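Local structure of aminoglycoside N(3)-acetyltransferase III (Serratia marcescens, 7LAO) at residues A[163-168]-A[247-252]. The protein transfers an acetyl group from acetyl-CoA to the 3-amino group of 2-deoxystreptamine antibiotics such as gentamicin, kanamycin and tobramycin, conferring resistance to them. Residues are numbered along the deposited sequence; the frame is centred on the assembly and turned at random.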
loop_
_atom_site.group_PDB
_atom_site.type_symbol
_atom_site.label_atom_id
_atom_site.label_comp_id
_atom_site.label_asym_id
_atom_site.label_seq_id
_atom_site.Cartn_x
_atom_site.Cartn_y
_atom_site.Cartn_z
ATOM N N ALA A 163 7.756 -6.494 -7.391
ATOM C CA ALA A 163 7.869 -5.064 -7.123
ATOM C C ALA A 163 9.148 -4.805 -6.316
ATOM O O ALA A 163 9.627 -5.697 -5.622
ATOM C CB ALA A 163 6.642 -4.557 -6.357
ATOM N N PRO A 164 9.746 -3.626 -6.421
ATOM C CA PRO A 164 11.026 -3.397 -5.734
ATOM C C PRO A 164 10.814 -3.164 -4.234
ATOM O O PRO A 164 9.695 -2.933 -3.753
ATOM C CB PRO A 164 11.598 -2.167 -6.440
ATOM C CG PRO A 164 10.354 -1.454 -6.982
ATOM C CD PRO A 164 9.353 -2.504 -7.297
ATOM N N LEU A 165 11.930 -3.237 -3.485
ATOM C CA LEU A 165 11.850 -3.090 -2.040
ATOM C C LEU A 165 11.288 -1.723 -1.616
ATOM O O LEU A 165 10.691 -1.615 -0.538
ATOM C CB LEU A 165 13.225 -3.316 -1.443
ATOM C CG LEU A 165 13.785 -4.733 -1.510
ATOM C CD1 LEU A 165 14.995 -4.705 -0.606
ATOM C CD2 LEU A 165 12.764 -5.746 -1.002
ATOM N N ASP A 166 11.460 -0.673 -2.439
ATOM C CA ASP A 166 10.892 0.621 -2.075
ATOM C C ASP A 166 9.362 0.638 -2.113
ATOM O O ASP A 166 8.767 1.642 -1.694
ATOM C CB ASP A 166 11.453 1.757 -2.953
ATOM C CG ASP A 166 11.108 1.615 -4.436
ATOM O OD1 ASP A 166 10.382 0.678 -4.814
ATOM O OD2 ASP A 166 11.579 2.453 -5.239
ATOM N N SER A 167 8.695 -0.413 -2.584
ATOM C CA SER A 167 7.240 -0.396 -2.598
ATOM C C SER A 167 6.624 -0.992 -1.321
ATOM O O SER A 167 5.406 -1.228 -1.292
ATOM C CB SER A 167 6.712 -1.117 -3.852
ATOM O OG SER A 167 6.935 -2.516 -3.811
ATOM N N VAL A 168 7.430 -1.228 -0.259
ATOM C CA VAL A 168 6.911 -1.814 0.994
ATOM C C VAL A 168 6.171 -0.764 1.832
ATOM O O VAL A 168 6.712 -0.177 2.786
ATOM C CB VAL A 168 8.035 -2.506 1.806
ATOM C CG1 VAL A 168 7.462 -3.140 3.077
ATOM C CG2 VAL A 168 8.664 -3.611 0.999
ATOM N N PRO A 247 10.679 -12.417 -9.485
ATOM C CA PRO A 247 11.310 -12.506 -8.150
ATOM C C PRO A 247 10.403 -11.891 -7.089
ATOM O O PRO A 247 9.889 -10.778 -7.255
ATOM C CB PRO A 247 12.590 -11.687 -8.292
ATOM C CG PRO A 247 12.379 -10.833 -9.506
ATOM C CD PRO A 247 11.512 -11.658 -10.434
ATOM N N SER A 248 10.209 -12.608 -5.999
ATOM C CA SER A 248 9.160 -12.196 -5.080
ATOM C C SER A 248 9.640 -12.311 -3.640
ATOM O O SER A 248 10.568 -13.074 -3.341
ATOM C CB SER A 248 7.866 -12.998 -5.306
ATOM O OG SER A 248 7.276 -12.654 -6.563
ATOM N N TYR A 249 9.014 -11.514 -2.763
ATOM C CA TYR A 249 9.352 -11.468 -1.336
ATOM C C TYR A 249 8.088 -11.612 -0.510
ATOM O O TYR A 249 7.019 -11.090 -0.879
ATOM C CB TYR A 249 9.983 -10.148 -0.912
ATOM C CG TYR A 249 11.311 -9.828 -1.536
ATOM C CD1 TYR A 249 11.399 -9.392 -2.861
ATOM C CD2 TYR A 249 12.493 -9.936 -0.779
ATOM C CE1 TYR A 249 12.633 -9.080 -3.430
ATOM C CE2 TYR A 249 13.714 -9.624 -1.342
ATOM C CZ TYR A 249 13.792 -9.197 -2.650
ATOM O OH TYR A 249 15.005 -8.901 -3.205
ATOM N N LEU A 250 8.213 -12.289 0.631
ATOM C CA LEU A 250 7.136 -12.309 1.610
ATOM C C LEU A 250 7.741 -11.939 2.982
ATOM O O LEU A 250 8.671 -12.609 3.467
ATOM C CB LEU A 250 6.403 -13.665 1.641
ATOM C CG LEU A 250 5.190 -13.772 2.609
ATOM C CD1 LEU A 250 4.012 -12.870 2.252
ATOM C CD2 LEU A 250 4.742 -15.244 2.769
ATOM N N PHE A 251 7.261 -10.833 3.543
ATOM C CA PHE A 251 7.696 -10.254 4.828
ATOM C C PHE A 251 6.591 -10.315 5.874
ATOM O O PHE A 251 5.422 -10.004 5.590
ATOM C CB PHE A 251 8.056 -8.776 4.657
ATOM C CG PHE A 251 9.109 -8.500 3.669
ATOM C CD1 PHE A 251 10.424 -8.783 3.971
ATOM C CD2 PHE A 251 8.814 -7.893 2.441
ATOM C CE1 PHE A 251 11.467 -8.506 3.080
ATOM C CE2 PHE A 251 9.864 -7.612 1.517
ATOM C CZ PHE A 251 11.163 -7.905 1.841
ATOM N N GLU A 252 6.969 -10.613 7.124
ATOM C CA GLU A 252 6.050 -10.515 8.258
ATOM C C GLU A 252 5.934 -9.057 8.666
ATOM O O GLU A 252 6.958 -8.426 9.007
ATOM C CB GLU A 252 6.561 -11.354 9.427
ATOM C CG GLU A 252 5.579 -11.558 10.503
ATOM C CD GLU A 252 6.204 -11.510 11.892
ATOM O OE1 GLU A 252 5.836 -10.612 12.689
ATOM O OE2 GLU A 252 7.072 -12.370 12.175
HETATM O O HOH W 1 10.561 -8.261 -6.077
#
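Leu165 CD2 makes two of the three side-chain contacts here, meeting two aromatic rings at once. Leu165 CD2 stands 3.9 Å from the centroid of the Tyr249 ring, only 9° off its normal, a CH-pi contact. Against Phe251 it comes in at the ring edge, Leu165 CD2 lying 3.9 Å from Phe251 CZ. The CB bond of Leu165 points neither toward the strand nor away, so leucine's length is needed: with CG anti to the carbonyl carbon (chi1 -69°) and CD1 extended (chi2 -169°), CD2 is the branch turned to the rings. Val168 points its CB bond toward the strand, so a short side chain suffices; Val168 CG2 approaches Phe251 CE2 obliquely at 4.2 Å. Buried Phe251 suits a wholly apolar ring, partly exposed Tyr249 one bearing a hydroxyl. Pro164 O ties the turn, accepting from Ser167 N and, in the carbonyl plane, from Ser167 OG. A water at the Tyr249 ring edge donates to Ala163 O and Pro247 O. The loop 163-168, with its 3-10 turn, leads from strand 157-161 to helix 170-177 and packs on the adjacent antiparallel strand 246-252; Leu160 touches Leu165 and Val168, while helix 224-233 sets Lys230 against Leu165 and Tyr232 and Val233 against Phe251.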